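Local coordinates for protein methylmalonyl-CoA carboxyltransferase 12S subunit (Propionibacterium freudenreichii, PDB 1ON3) that catalyses transfer of the carboxyl group of methylmalonyl-CoA to the biotin of the 1.3S subunit, as the hexameric core of transcarboxylase, at residues V85-G90 with S116-E121; H98-D103 with T131-F136; K409-S414 with E435-G440; Q366-P371 with L416-R421. All coordinates share one frame; numbering follows the deposited sequence.

Contact 1 of 4, residues V85-G90 with S116-E121; sequences VVTGRG and STKVVE
Lys118 reaches from the helix to the backbone of Val85 on the strand. Its NZ donates a hydrogen bond to Val85 O at 2.7 Å, with a C=O...N angle of 163°, nearly in line with the carbonyl. The lysine chain turns at chi3 (63°), which places CE 3.5 Å from Thr87 OG1. On the way its methylenes run past Val85 CG1, with CE at 3.8 Å. Val85 CG2 meets Val119 CG2 at 3.9 Å, the valines set roughly perpendicular. This is the tight part. The segments are strand 85-90, part of the mixed sheet of the N-terminal half of the subunit, and helix 116-121, part of the crossover helix 113-129 that packs on that sheet. Their axes run almost parallel, 13° apart and 8.5 Å at closest approach. The contact is looser around Thr87. Its CG2 comes no nearer to Val119 CG2 than 4.5 Å, and two waters fill in the polar links. One accepts from both Thr87 N and Lys118 NZ. The other joins Thr87 OG1 to Lys118 O, to which it donates. All four touching residues are nevertheless buried. Lys118 NZ is also hydrogen-bonded to Gly63 O and Ala82 O, so carbonyl oxygens and a water surround the buried amine and probably stabilise its positive charge.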
loop_
_atom_site.group_PDB
_atom_site.type_symbol
_atom_site.label_atom_id
_atom_site.label_comp_id
_atom_site.label_asym_id
_atom_site.label_seq_id
_atom_site.Cartn_x
_atom_site.Cartn_y
_atom_site.Cartn_z
ATOM N N VAL E 85 7.882 31.547 25.735
ATOM C CA VAL E 85 8.613 30.404 25.178
ATOM C C VAL E 85 9.345 30.805 23.897
ATOM O O VAL E 85 8.817 31.551 23.066
ATOM C CB VAL E 85 7.679 29.196 24.890
ATOM C CG1 VAL E 85 6.855 29.444 23.619
ATOM C CG2 VAL E 85 8.520 27.906 24.748
ATOM N N VAL E 86 10.583 30.342 23.761
ATOM C CA VAL E 86 11.396 30.645 22.582
ATOM C C VAL E 86 11.412 29.371 21.758
ATOM O O VAL E 86 11.858 28.332 22.239
ATOM C CB VAL E 86 12.835 31.041 22.980
ATOM C CG1 VAL E 86 13.622 31.467 21.736
ATOM C CG2 VAL E 86 12.794 32.185 23.992
ATOM N N THR E 87 10.917 29.461 20.527
ATOM C CA THR E 87 10.803 28.311 19.643
ATOM C C THR E 87 11.436 28.523 18.271
ATOM O O THR E 87 11.427 29.628 17.719
ATOM C CB THR E 87 9.329 27.963 19.417
ATOM O OG1 THR E 87 8.674 29.087 18.821
ATOM C CG2 THR E 87 8.629 27.629 20.744
ATOM N N GLY E 88 11.972 27.448 17.705
ATOM C CA GLY E 88 12.577 27.581 16.397
ATOM C C GLY E 88 13.288 26.343 15.911
ATOM O O GLY E 88 13.116 25.249 16.458
ATOM N N ARG E 89 14.101 26.544 14.878
ATOM C CA ARG E 89 14.864 25.485 14.231
ATOM C C ARG E 89 16.355 25.819 14.300
ATOM O O ARG E 89 16.747 26.981 14.227
ATOM C CB ARG E 89 14.394 25.371 12.773
ATOM C CG ARG E 89 14.870 24.142 11.974
ATOM C CD ARG E 89 16.250 24.316 11.342
ATOM N NE ARG E 89 16.479 23.354 10.259
ATOM C CZ ARG E 89 17.587 23.306 9.519
ATOM N NH1 ARG E 89 18.574 24.167 9.745
ATOM N NH2 ARG E 89 17.714 22.395 8.555
ATOM N N GLY E 90 17.185 24.798 14.479
ATOM C CA GLY E 90 18.620 25.015 14.528
ATOM C C GLY E 90 19.302 23.721 14.146
ATOM O O GLY E 90 18.648 22.829 13.607
ATOM N N SER E 116 1.631 27.518 24.444
ATOM C CA SER E 116 1.458 26.107 24.102
ATOM C C SER E 116 1.216 25.909 22.614
ATOM O O SER E 116 1.627 24.899 22.046
ATOM C CB SER E 116 0.308 25.488 24.898
ATOM O OG SER E 116 0.678 25.306 26.262
ATOM N N THR E 117 0.539 26.857 21.980
ATOM C CA THR E 117 0.293 26.744 20.549
ATOM C C THR E 117 1.620 26.850 19.801
ATOM O O THR E 117 1.838 26.129 18.829
ATOM C CB THR E 117 -0.671 27.839 20.067
ATOM O OG1 THR E 117 -1.946 27.625 20.681
ATOM C CG2 THR E 117 -0.828 27.795 18.554
ATOM N N LYS E 118 2.504 27.735 20.267
ATOM C CA LYS E 118 3.822 27.925 19.651
ATOM C C LYS E 118 4.627 26.623 19.732
ATOM O O LYS E 118 5.300 26.201 18.773
ATOM C CB LYS E 118 4.604 29.039 20.376
ATOM C CG LYS E 118 4.233 30.478 19.969
ATOM C CD LYS E 118 5.083 31.529 20.686
ATOM C CE LYS E 118 6.553 31.406 20.341
ATOM N NZ LYS E 118 7.362 32.491 20.971
ATOM N N VAL E 119 4.579 25.996 20.893
ATOM C CA VAL E 119 5.305 24.741 21.084
ATOM C C VAL E 119 4.749 23.647 20.161
ATOM O O VAL E 119 5.509 22.914 19.520
ATOM C CB VAL E 119 5.224 24.270 22.551
ATOM C CG1 VAL E 119 5.798 22.860 22.681
ATOM C CG2 VAL E 119 6.026 25.224 23.437
ATOM N N VAL E 120 3.428 23.536 20.090
ATOM C CA VAL E 120 2.811 22.532 19.231
ATOM C C VAL E 120 3.157 22.770 17.757
ATOM O O VAL E 120 3.426 21.827 17.012
ATOM C CB VAL E 120 1.268 22.512 19.415
ATOM C CG1 VAL E 120 0.633 21.579 18.407
ATOM C CG2 VAL E 120 0.920 22.018 20.819
ATOM N N GLU E 121 3.158 24.031 17.333
ATOM C CA GLU E 121 3.481 24.330 15.945
ATOM C C GLU E 121 4.920 23.916 15.649
ATOM O O GLU E 121 5.220 23.406 14.568
ATOM C CB GLU E 121 3.214 25.815 15.649
ATOM C CG GLU E 121 1.806 26.024 15.064
ATOM C CD GLU E 121 1.230 27.414 15.294
ATOM O OE1 GLU E 121 2.014 28.390 15.364
ATOM O OE2 GLU E 121 -0.016 27.527 15.395
HETATM O O HOH W 1 9.861 32.242 19.797
HETATM O O HOH W 2 6.574 28.277 16.987
#

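Contact 2 of 4, residues H98-D103 with T131-F136; sequences HAASQD and TPFLFF
The Phe135 ring takes Ala100 CB over one face, 4.0 Å from the ring centroid and 15° off the normal, a CH-pi contact displaced toward the rim. At its edge, in the ring plane, lies Gln102 CG, 3.6 Å from CE2. The Gln102 amide is turned 80° against the ring. The His98 ring has Thr131 at its edge: ND1 and OG1 are hydrogen-bonded at 2.7 Å, and either may be the donor. Phe136 sits on the other face of the sheet and shows its edge to Ala100 O, while Ser101 OG is 3.7 Å from its CB. Strands 98-102 and 133-136 are parallel neighbours, the two strands of a right-handed beta-alpha-beta crossover through helix 113-129. That helix covers the face carrying His98, Ala100, Phe133 and Phe135. Five backbone hydrogen bonds join the strands, from His98 N to Pro132 O at one end to Gln102 N to Phe136 O at the other, the last almost straight at 179°. The polar end of Gln102 binds Asp138 N through OE1 and Gln115 OE1 through NE2. Ser101 OG is hydrogen-bonded to Ala46 O.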
loop_
_atom_site.group_PDB
_atom_site.type_symbol
_atom_site.label_atom_id
_atom_site.label_comp_id
_atom_site.label_asym_id
_atom_site.label_seq_id
_atom_site.Cartn_x
_atom_site.Cartn_y
_atom_site.Cartn_z
ATOM N N HIS E 98 14.469 20.894 15.955
ATOM C CA HIS E 98 13.488 21.908 16.333
ATOM C C HIS E 98 13.514 21.919 17.859
ATOM O O HIS E 98 13.693 20.871 18.487
ATOM C CB HIS E 98 12.094 21.563 15.810
ATOM C CG HIS E 98 11.946 21.793 14.341
ATOM N ND1 HIS E 98 12.423 20.909 13.393
ATOM C CD2 HIS E 98 11.450 22.851 13.655
ATOM C CE1 HIS E 98 12.227 21.416 12.187
ATOM N NE2 HIS E 98 11.641 22.595 12.319
ATOM N N ALA E 99 13.335 23.089 18.463
ATOM C CA ALA E 99 13.418 23.183 19.921
ATOM C C ALA E 99 12.535 24.270 20.512
ATOM O O ALA E 99 12.134 25.206 19.814
ATOM C CB ALA E 99 14.870 23.439 20.324
ATOM N N ALA E 100 12.231 24.121 21.799
ATOM C CA ALA E 100 11.427 25.091 22.535
ATOM C C ALA E 100 12.139 25.320 23.861
ATOM O O ALA E 100 12.770 24.410 24.410
ATOM C CB ALA E 100 10.028 24.555 22.775
ATOM N N SER E 101 12.045 26.532 24.391
ATOM C CA SER E 101 12.732 26.824 25.642
ATOM C C SER E 101 11.871 27.799 26.432
ATOM O O SER E 101 11.677 28.937 26.008
ATOM C CB SER E 101 14.111 27.419 25.331
ATOM O OG SER E 101 14.924 27.541 26.482
ATOM N N GLN E 102 11.336 27.341 27.558
ATOM C CA GLN E 102 10.478 28.183 28.391
ATOM C C GLN E 102 11.272 29.249 29.117
ATOM O O GLN E 102 12.387 29.005 29.596
ATOM C CB GLN E 102 9.701 27.332 29.404
ATOM C CG GLN E 102 8.560 26.550 28.773
ATOM C CD GLN E 102 7.766 25.735 29.778
ATOM O OE1 GLN E 102 8.340 25.009 30.584
ATOM N NE2 GLN E 102 6.439 25.836 29.717
ATOM N N ASP E 103 10.670 30.433 29.206
ATOM C CA ASP E 103 11.298 31.575 29.844
ATOM C C ASP E 103 10.617 31.851 31.181
ATOM O O ASP E 103 9.564 32.499 31.243
ATOM C CB ASP E 103 11.183 32.799 28.932
ATOM C CG ASP E 103 11.965 33.983 29.451
ATOM O OD1 ASP E 103 12.480 33.907 30.583
ATOM O OD2 ASP E 103 12.061 34.993 28.727
ATOM N N THR E 131 12.577 15.817 11.998
ATOM C CA THR E 131 13.732 16.090 12.844
ATOM C C THR E 131 13.433 15.897 14.322
ATOM O O THR E 131 12.267 15.877 14.751
ATOM C CB THR E 131 14.253 17.545 12.716
ATOM O OG1 THR E 131 13.463 18.393 13.567
ATOM C CG2 THR E 131 14.170 18.041 11.263
ATOM N N PRO E 132 14.490 15.753 15.124
ATOM C CA PRO E 132 14.319 15.582 16.565
ATOM C C PRO E 132 13.703 16.864 17.146
ATOM O O PRO E 132 13.808 17.947 16.548
ATOM C CB PRO E 132 15.745 15.394 17.055
ATOM C CG PRO E 132 16.389 14.658 15.925
ATOM C CD PRO E 132 15.855 15.371 14.704
ATOM N N PHE E 133 13.064 16.728 18.305
ATOM C CA PHE E 133 12.453 17.853 19.016
ATOM C C PHE E 133 12.983 17.879 20.451
ATOM O O PHE E 133 12.878 16.880 21.170
ATOM C CB PHE E 133 10.934 17.710 19.068
ATOM C CG PHE E 133 10.274 18.737 19.929
ATOM C CD1 PHE E 133 9.620 18.373 21.103
ATOM C CD2 PHE E 133 10.339 20.076 19.591
ATOM C CE1 PHE E 133 9.041 19.346 21.930
ATOM C CE2 PHE E 133 9.767 21.053 20.412
ATOM C CZ PHE E 133 9.120 20.680 21.582
ATOM N N LEU E 134 13.535 19.016 20.865
ATOM C CA LEU E 134 14.085 19.179 22.214
ATOM C C LEU E 134 13.346 20.331 22.903
ATOM O O LEU E 134 13.048 21.346 22.283
ATOM C CB LEU E 134 15.593 19.452 22.153
ATOM C CG LEU E 134 16.400 18.290 21.538
ATOM C CD1 LEU E 134 16.715 18.620 20.085
ATOM C CD2 LEU E 134 17.687 18.056 22.312
ATOM N N PHE E 135 13.061 20.163 24.188
ATOM C CA PHE E 135 12.292 21.151 24.939
ATOM C C PHE E 135 12.847 21.386 26.355
ATOM O O PHE E 135 12.939 20.454 27.144
ATOM C CB PHE E 135 10.846 20.631 25.012
ATOM C CG PHE E 135 9.823 21.632 25.497
ATOM C CD1 PHE E 135 8.474 21.380 25.286
ATOM C CD2 PHE E 135 10.187 22.783 26.196
ATOM C CE1 PHE E 135 7.492 22.258 25.767
ATOM C CE2 PHE E 135 9.207 23.669 26.681
ATOM C CZ PHE E 135 7.860 23.399 26.462
ATOM N N PHE E 136 13.229 22.631 26.651
ATOM C CA PHE E 136 13.709 23.012 27.989
ATOM C C PHE E 136 12.482 23.528 28.754
ATOM O O PHE E 136 11.873 24.540 28.369
ATOM C CB PHE E 136 14.749 24.142 27.939
ATOM C CG PHE E 136 16.110 23.724 27.428
ATOM C CD1 PHE E 136 16.419 23.818 26.076
ATOM C CD2 PHE E 136 17.104 23.312 28.314
ATOM C CE1 PHE E 136 17.710 23.514 25.614
ATOM C CE2 PHE E 136 18.388 23.009 27.868
ATOM C CZ PHE E 136 18.694 23.113 26.510
#

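Contact 3 of 4, residues K409-S414 with E435-G440; sequences KAYGGS and EIAVMG. With MCA (methylmalonyl-coenzyme A), chain L.
This contact forms one wall of the methylmalonyl-CoA pocket, built on a short pair of parallel strands, one of which leads into a helix and the other into the loop of Val438 and Met439. Gly413 N donates a straight hydrogen bond (169°) to OS5 of the ligand carboxylate at 2.9 Å. Gly412 has a positive phi, and its CA comes close to the ligand, 3.5 Å from CS3. From the other segment Val438 O stands 3.5 Å from the thioester sulfur S, and Met439 SD packs near CP2. Behind the ligand the strands are joined by Ala437 N to Ala410 O and Gly412 N to Ala437 O. A third bond, Ala410 N to Glu435 O, is more bent, with its donor well above the carbonyl plane. Ser414 OG donates to Tyr411 O at 2.7 Å, tying the helix back to the strand. The Tyr411 ring holds Glu435 O in plane at its edge, and Gly440 N lies over one face. Its OH is 2.9 Å from Glu435 OE1, with ring and carboxylate planes 84° apart. Lys409 lies alongside Glu435, but their salt bridge is long, NZ to OE2 3.7 Å. The third subunit completes the site with Arg34, Ala142, Ile144 and Gly181, all hydrogen-bonded to the ligand. Backbone N-H groups that bind acyl-CoA oxygens are characteristic of the crotonase-like fold; Gly413 N is consistent with this, at a subunit interface.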
loop_
_atom_site.group_PDB
_atom_site.type_symbol
_atom_site.label_atom_id
_atom_site.label_comp_id
_atom_site.label_asym_id
_atom_site.label_seq_id
_atom_site.Cartn_x
_atom_site.Cartn_y
_atom_site.Cartn_z
ATOM N N LYS E 409 24.082 -17.189 34.902
ATOM C CA LYS E 409 22.733 -17.650 35.222
ATOM C C LYS E 409 21.711 -17.172 34.186
ATOM O O LYS E 409 21.763 -16.027 33.730
ATOM C CB LYS E 409 22.294 -17.137 36.596
ATOM C CG LYS E 409 23.095 -17.639 37.782
ATOM C CD LYS E 409 22.970 -19.149 37.946
ATOM C CE LYS E 409 23.545 -19.608 39.293
ATOM N NZ LYS E 409 24.946 -19.141 39.506
ATOM N N ALA E 410 20.775 -18.047 33.833
ATOM C CA ALA E 410 19.707 -17.716 32.880
ATOM C C ALA E 410 18.568 -18.667 33.236
ATOM O O ALA E 410 18.319 -19.654 32.551
ATOM C CB ALA E 410 20.185 -17.949 31.459
ATOM N N TYR E 411 17.872 -18.346 34.319
ATOM C CA TYR E 411 16.812 -19.205 34.829
ATOM C C TYR E 411 15.364 -18.853 34.503
ATOM O O TYR E 411 14.945 -17.707 34.642
ATOM C CB TYR E 411 16.932 -19.292 36.351
ATOM C CG TYR E 411 18.127 -20.064 36.885
ATOM C CD1 TYR E 411 19.111 -20.568 36.030
ATOM C CD2 TYR E 411 18.255 -20.308 38.253
ATOM C CE1 TYR E 411 20.195 -21.301 36.530
ATOM C CE2 TYR E 411 19.325 -21.034 38.761
ATOM C CZ TYR E 411 20.290 -21.532 37.893
ATOM O OH TYR E 411 21.325 -22.288 38.396
ATOM N N GLY E 412 14.608 -19.879 34.118
ATOM C CA GLY E 412 13.191 -19.746 33.833
ATOM C C GLY E 412 12.700 -18.530 33.068
ATOM O O GLY E 412 13.301 -18.111 32.072
ATOM N N GLY E 413 11.588 -17.979 33.540
ATOM C CA GLY E 413 10.993 -16.828 32.879
ATOM C C GLY E 413 11.864 -15.597 32.824
ATOM O O GLY E 413 11.705 -14.770 31.919
ATOM N N SER E 414 12.804 -15.456 33.756
ATOM C CA SER E 414 13.635 -14.256 33.742
ATOM C C SER E 414 14.586 -14.307 32.558
ATOM O O SER E 414 14.946 -13.273 32.002
ATOM C CB SER E 414 14.414 -14.094 35.059
ATOM O OG SER E 414 15.431 -15.066 35.192
ATOM N N GLU E 435 24.470 -20.812 32.206
ATOM C CA GLU E 435 23.658 -21.794 32.877
ATOM C C GLU E 435 22.174 -21.562 32.593
ATOM O O GLU E 435 21.430 -21.138 33.472
ATOM C CB GLU E 435 23.939 -21.740 34.376
ATOM C CG GLU E 435 23.423 -22.938 35.137
ATOM C CD GLU E 435 23.808 -22.900 36.604
ATOM O OE1 GLU E 435 23.534 -23.896 37.301
ATOM O OE2 GLU E 435 24.377 -21.879 37.056
ATOM N N ILE E 436 21.772 -21.814 31.349
ATOM C CA ILE E 436 20.378 -21.683 30.917
ATOM C C ILE E 436 19.639 -22.878 31.515
ATOM O O ILE E 436 20.018 -24.018 31.279
ATOM C CB ILE E 436 20.282 -21.738 29.384
ATOM C CG1 ILE E 436 21.000 -20.524 28.793
ATOM C CG2 ILE E 436 18.812 -21.810 28.945
ATOM C CD1 ILE E 436 21.340 -20.660 27.349
ATOM N N ALA E 437 18.593 -22.622 32.291
ATOM C CA ALA E 437 17.864 -23.709 32.930
ATOM C C ALA E 437 16.433 -23.325 33.276
ATOM O O ALA E 437 16.130 -22.157 33.517
ATOM C CB ALA E 437 18.600 -24.134 34.205
ATOM N N VAL E 438 15.544 -24.311 33.297
ATOM C CA VAL E 438 14.161 -24.024 33.638
ATOM C C VAL E 438 14.154 -23.600 35.103
ATOM O O VAL E 438 13.358 -22.760 35.520
ATOM C CB VAL E 438 13.253 -25.253 33.395
ATOM C CG1 VAL E 438 13.552 -26.363 34.411
ATOM C CG2 VAL E 438 11.803 -24.828 33.449
ATOM N N MET E 439 15.072 -24.179 35.872
ATOM C CA MET E 439 15.244 -23.859 37.285
ATOM C C MET E 439 16.531 -24.537 37.759
ATOM O O MET E 439 17.089 -25.389 37.052
ATOM C CB MET E 439 14.035 -24.328 38.113
ATOM C CG MET E 439 13.984 -25.813 38.430
ATOM S SD MET E 439 12.341 -26.280 39.037
ATOM C CE MET E 439 12.339 -25.641 40.701
ATOM N N GLY E 440 17.012 -24.148 38.936
ATOM C CA GLY E 440 18.240 -24.732 39.465
ATOM C C GLY E 440 18.183 -26.245 39.609
ATOM O O GLY E 440 17.157 -26.790 40.001
HETATM C C8 MCA L . 3.572 -30.205 39.521
HETATM N N9 MCA L . 3.970 -31.497 39.168
HETATM C C4 MCA L . 4.995 -31.308 38.265
HETATM C C5 MCA L . 5.137 -29.907 38.139
HETATM N N7 MCA L . 4.231 -29.237 38.939
HETATM N N3 MCA L . 5.745 -32.275 37.602
HETATM C C2 MCA L . 6.692 -31.729 36.765
HETATM N N1 MCA L . 6.921 -30.394 36.560
HETATM C C6 MCA L . 6.160 -29.441 37.234
HETATM N N6 MCA L . 6.426 -28.152 36.994
HETATM C "C1'" MCA L . 3.536 -32.730 39.548
HETATM C "C2'" MCA L . 3.813 -32.905 41.039
HETATM O "O2'" MCA L . 5.155 -33.238 41.262
HETATM C "C3'" MCA L . 2.763 -33.938 41.406
HETATM O "O3'" MCA L . 3.269 -35.248 41.154
HETATM C "C4'" MCA L . 1.536 -33.562 40.537
HETATM O "O4'" MCA L . 2.120 -32.825 39.395
HETATM C "C5'" MCA L . 0.448 -32.589 41.147
HETATM O "O5'" MCA L . 0.818 -32.294 42.249
HETATM P P1 MCA L . 0.644 -32.219 43.626
HETATM O O11 MCA L . 1.774 -31.947 44.346
HETATM O O12 MCA L . 0.127 -33.447 43.714
HETATM O O6 MCA L . -0.351 -30.998 44.078
HETATM P P2 MCA L . -1.068 -29.966 44.517
HETATM O O21 MCA L . -0.714 -30.383 45.792
HETATM O O22 MCA L . -2.359 -29.740 44.037
HETATM O O7 MCA L . -0.172 -28.654 44.214
HETATM C CPB MCA L . 0.288 -28.376 43.133
HETATM C CPA MCA L . 1.167 -27.198 42.744
HETATM C CP7 MCA L . 2.509 -27.835 43.177
HETATM C CP9 MCA L . 0.696 -25.866 43.369
HETATM C CP8 MCA L . 1.058 -27.049 41.214
HETATM O OP3 MCA L . 2.783 -28.900 42.611
HETATM C CP6 MCA L . 3.759 -27.156 43.040
HETATM O OP2 MCA L . 3.848 -25.979 43.529
HETATM N NP2 MCA L . 4.916 -27.826 42.384
HETATM C CP5 MCA L . 5.478 -27.079 41.308
HETATM C CP4 MCA L . 5.831 -25.766 40.882
HETATM C CP3 MCA L . 7.022 -25.372 40.146
HETATM O OP1 MCA L . 8.025 -25.359 41.054
HETATM N NP1 MCA L . 7.353 -25.013 38.751
HETATM C CP2 MCA L . 8.745 -24.693 38.566
HETATM C CP1 MCA L . 8.826 -24.009 37.266
HETATM P P3 MCA L . 2.986 -36.860 41.472
HETATM O O31 MCA L . 3.304 -36.582 42.917
HETATM O O32 MCA L . 4.069 -37.655 40.780
HETATM O O33 MCA L . 1.595 -37.440 41.326
HETATM S S MCA L . 10.202 -23.521 36.793
HETATM C CS1 MCA L . 9.297 -23.029 35.531
HETATM O OS1 MCA L . 8.072 -23.093 35.222
HETATM C CS2 MCA L . 9.592 -21.678 35.271
HETATM C CS3 MCA L . 10.112 -21.401 34.079
HETATM C CS4 MCA L . 9.400 -20.313 35.977
HETATM O OS4 MCA L . 8.480 -20.216 36.774
HETATM O OS5 MCA L . 10.181 -19.378 35.717
#

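Contact 4 of 4, residues Q366-P371 with L416-R421; sequences QLVDVP and LAMCNR
A parallel strand of the C-terminal sheet meets the loop that follows helix 412-416, and Met418 makes most of the contact. The strand is 366-370, and its alternate residues Gln366, Val368 and Val370 face the loop. Met418 CB lies 3.6 Å from Val368 CG2, and the two side chains pass each other pointing opposite ways. With Val368 CG1 anti to the backbone N (chi1 -174°), CG2 is the branch that touches the methionine. The methionine is bent at both chi2 (-64°) and chi3 (-69°). The second bend carries CE back to the strand, 3.9 Å from Leu367 O. Further along, Met418 CG is 4.3 Å from Val370 CG1, a looser apolar contact. At the other end of the strand segment Gln366 lies against the loop backbone, with its CG 3.3 Å from Met418 O. Its NE2 is 3.9 Å from Cys419 CB. No hydrogen bond joins the two segments, so the contact is van der Waals packing of side chains on each other and on the backbone, and all six touching residues are buried. The amide of Gln366 is satisfied by others: NE2 donates to Thr404 OG1, and OE1 is bonded to Tyr395 OH. Thr404 OG1 also bonds Cys419 O, so one threonine links strand and loop indirectly. The strand lies between strands 326-333 and 402-407 in the sheet. Met418 also touches Asn333 of the first of these and Met391 of helix 384-397, while Cys419 packs on Tyr395 of that helix and on Lys402 of strand 402-407.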
loop_
_atom_site.group_PDB
_atom_site.type_symbol
_atom_site.label_atom_id
_atom_site.label_comp_id
_atom_site.label_asym_id
_atom_site.label_seq_id
_atom_site.Cartn_x
_atom_site.Cartn_y
_atom_site.Cartn_z
ATOM N N GLN E 366 21.764 -7.964 24.583
ATOM C CA GLN E 366 21.530 -8.418 25.956
ATOM C C GLN E 366 22.726 -9.182 26.523
ATOM O O GLN E 366 23.338 -9.996 25.822
ATOM C CB GLN E 366 20.310 -9.361 26.023
ATOM C CG GLN E 366 18.941 -8.707 25.775
ATOM C CD GLN E 366 18.819 -8.113 24.381
ATOM O OE1 GLN E 366 18.599 -6.911 24.230
ATOM N NE2 GLN E 366 18.960 -8.957 23.354
ATOM N N LEU E 367 23.050 -8.905 27.786
ATOM C CA LEU E 367 24.116 -9.614 28.504
ATOM C C LEU E 367 23.360 -10.235 29.682
ATOM O O LEU E 367 22.868 -9.528 30.564
ATOM C CB LEU E 367 25.196 -8.648 28.988
ATOM C CG LEU E 367 25.905 -7.874 27.877
ATOM C CD1 LEU E 367 26.979 -6.979 28.516
ATOM C CD2 LEU E 367 26.516 -8.833 26.851
ATOM N N VAL E 368 23.267 -11.562 29.680
ATOM C CA VAL E 368 22.484 -12.276 30.677
ATOM C C VAL E 368 23.178 -13.015 31.823
ATOM O O VAL E 368 24.089 -13.816 31.614
ATOM C CB VAL E 368 21.541 -13.290 29.967
ATOM C CG1 VAL E 368 20.608 -13.954 30.984
ATOM C CG2 VAL E 368 20.725 -12.587 28.886
ATOM N N ASP E 369 22.705 -12.732 33.033
ATOM C CA ASP E 369 23.161 -13.376 34.259
ATOM C C ASP E 369 22.039 -13.075 35.249
ATOM O O ASP E 369 22.159 -12.197 36.096
ATOM C CB ASP E 369 24.480 -12.786 34.757
ATOM C CG ASP E 369 25.117 -13.645 35.837
ATOM O OD1 ASP E 369 24.428 -14.576 36.318
ATOM O OD2 ASP E 369 26.285 -13.396 36.211
ATOM N N VAL E 370 20.935 -13.804 35.119
ATOM C CA VAL E 370 19.754 -13.579 35.949
ATOM C C VAL E 370 19.250 -14.888 36.566
ATOM O O VAL E 370 18.976 -15.861 35.862
ATOM C CB VAL E 370 18.640 -12.881 35.087
ATOM C CG1 VAL E 370 18.219 -13.787 33.918
ATOM C CG2 VAL E 370 17.440 -12.498 35.961
ATOM N N PRO E 371 19.109 -14.921 37.892
ATOM C CA PRO E 371 18.649 -16.123 38.605
ATOM C C PRO E 371 17.139 -16.285 38.732
ATOM O O PRO E 371 16.657 -17.323 39.196
ATOM C CB PRO E 371 19.319 -15.968 39.957
ATOM C CG PRO E 371 19.128 -14.506 40.207
ATOM C CD PRO E 371 19.449 -13.850 38.852
ATOM N N LEU E 416 13.855 -15.856 29.652
ATOM C CA LEU E 416 13.040 -15.560 28.482
ATOM C C LEU E 416 12.822 -14.059 28.365
ATOM O O LEU E 416 12.773 -13.516 27.264
ATOM C CB LEU E 416 11.687 -16.274 28.576
ATOM C CG LEU E 416 11.805 -17.806 28.636
ATOM C CD1 LEU E 416 10.407 -18.417 28.710
ATOM C CD2 LEU E 416 12.564 -18.312 27.394
ATOM N N ALA E 417 12.692 -13.400 29.510
ATOM C CA ALA E 417 12.470 -11.955 29.558
ATOM C C ALA E 417 13.679 -11.179 29.049
ATOM O O ALA E 417 13.558 -10.005 28.695
ATOM C CB ALA E 417 12.142 -11.531 30.974
ATOM N N MET E 418 14.840 -11.832 29.025
ATOM C CA MET E 418 16.058 -11.201 28.539
ATOM C C MET E 418 16.310 -11.530 27.068
ATOM O O MET E 418 17.448 -11.500 26.591
ATOM C CB MET E 418 17.261 -11.612 29.383
ATOM C CG MET E 418 17.250 -11.054 30.803
ATOM S SD MET E 418 17.366 -9.251 30.848
ATOM C CE MET E 418 19.054 -9.009 30.281
ATOM N N CYS E 419 15.226 -11.865 26.373
ATOM C CA CYS E 419 15.233 -12.145 24.943
ATOM C C CYS E 419 16.065 -13.328 24.448
ATOM O O CYS E 419 17.190 -13.147 23.981
ATOM C CB CYS E 419 15.663 -10.886 24.182
ATOM S SG CYS E 419 15.210 -10.894 22.440
ATOM N N ASN E 420 15.507 -14.536 24.529
ATOM C CA ASN E 420 16.217 -15.715 24.036
ATOM C C ASN E 420 15.766 -15.925 22.586
ATOM O O ASN E 420 15.050 -15.082 22.031
ATOM C CB ASN E 420 15.892 -16.935 24.913
ATOM C CG ASN E 420 14.583 -17.594 24.538
ATOM O OD1 ASN E 420 13.600 -16.919 24.224
ATOM N ND2 ASN E 420 14.561 -18.927 24.579
ATOM N N ARG E 421 16.169 -17.031 21.959
ATOM C CA ARG E 421 15.790 -17.288 20.570
ATOM C C ARG E 421 14.284 -17.279 20.344
ATOM O O ARG E 421 13.792 -16.813 19.314
ATOM C CB ARG E 421 16.333 -18.646 20.123
ATOM C CG ARG E 421 15.851 -19.072 18.759
ATOM C CD ARG E 421 16.907 -18.803 17.723
ATOM N NE ARG E 421 18.111 -19.569 18.025
ATOM C CZ ARG E 421 19.319 -19.248 17.580
ATOM N NH1 ARG E 421 19.479 -18.173 16.812
ATOM N NH2 ARG E 421 20.369 -19.994 17.915
#

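In the fold
Contacts 1 and 2 belong to the N-terminal half of the chain, contacts 3 and 4 to the C-terminal half, on opposite sides of its centre. Contacts 1 and 2 have centres about 7 Å apart and share one sheet. Val119 CG1 of contact 1 packs 3.6 Å from Phe135 CE1 of contact 2. Contacts 3 and 4 have centres about 9 Å apart. Lys409 O and Val370 N, 2.7 Å apart, probably hydrogen-bond between them. Contact 3 touches methylmalonyl-CoA directly. The Val370 side chain of contact 4 and Gln102 of contact 2 are each about 10 Å from a bound methylmalonyl-CoA. The centres of contacts 2 and 3 are about 45 Å apart.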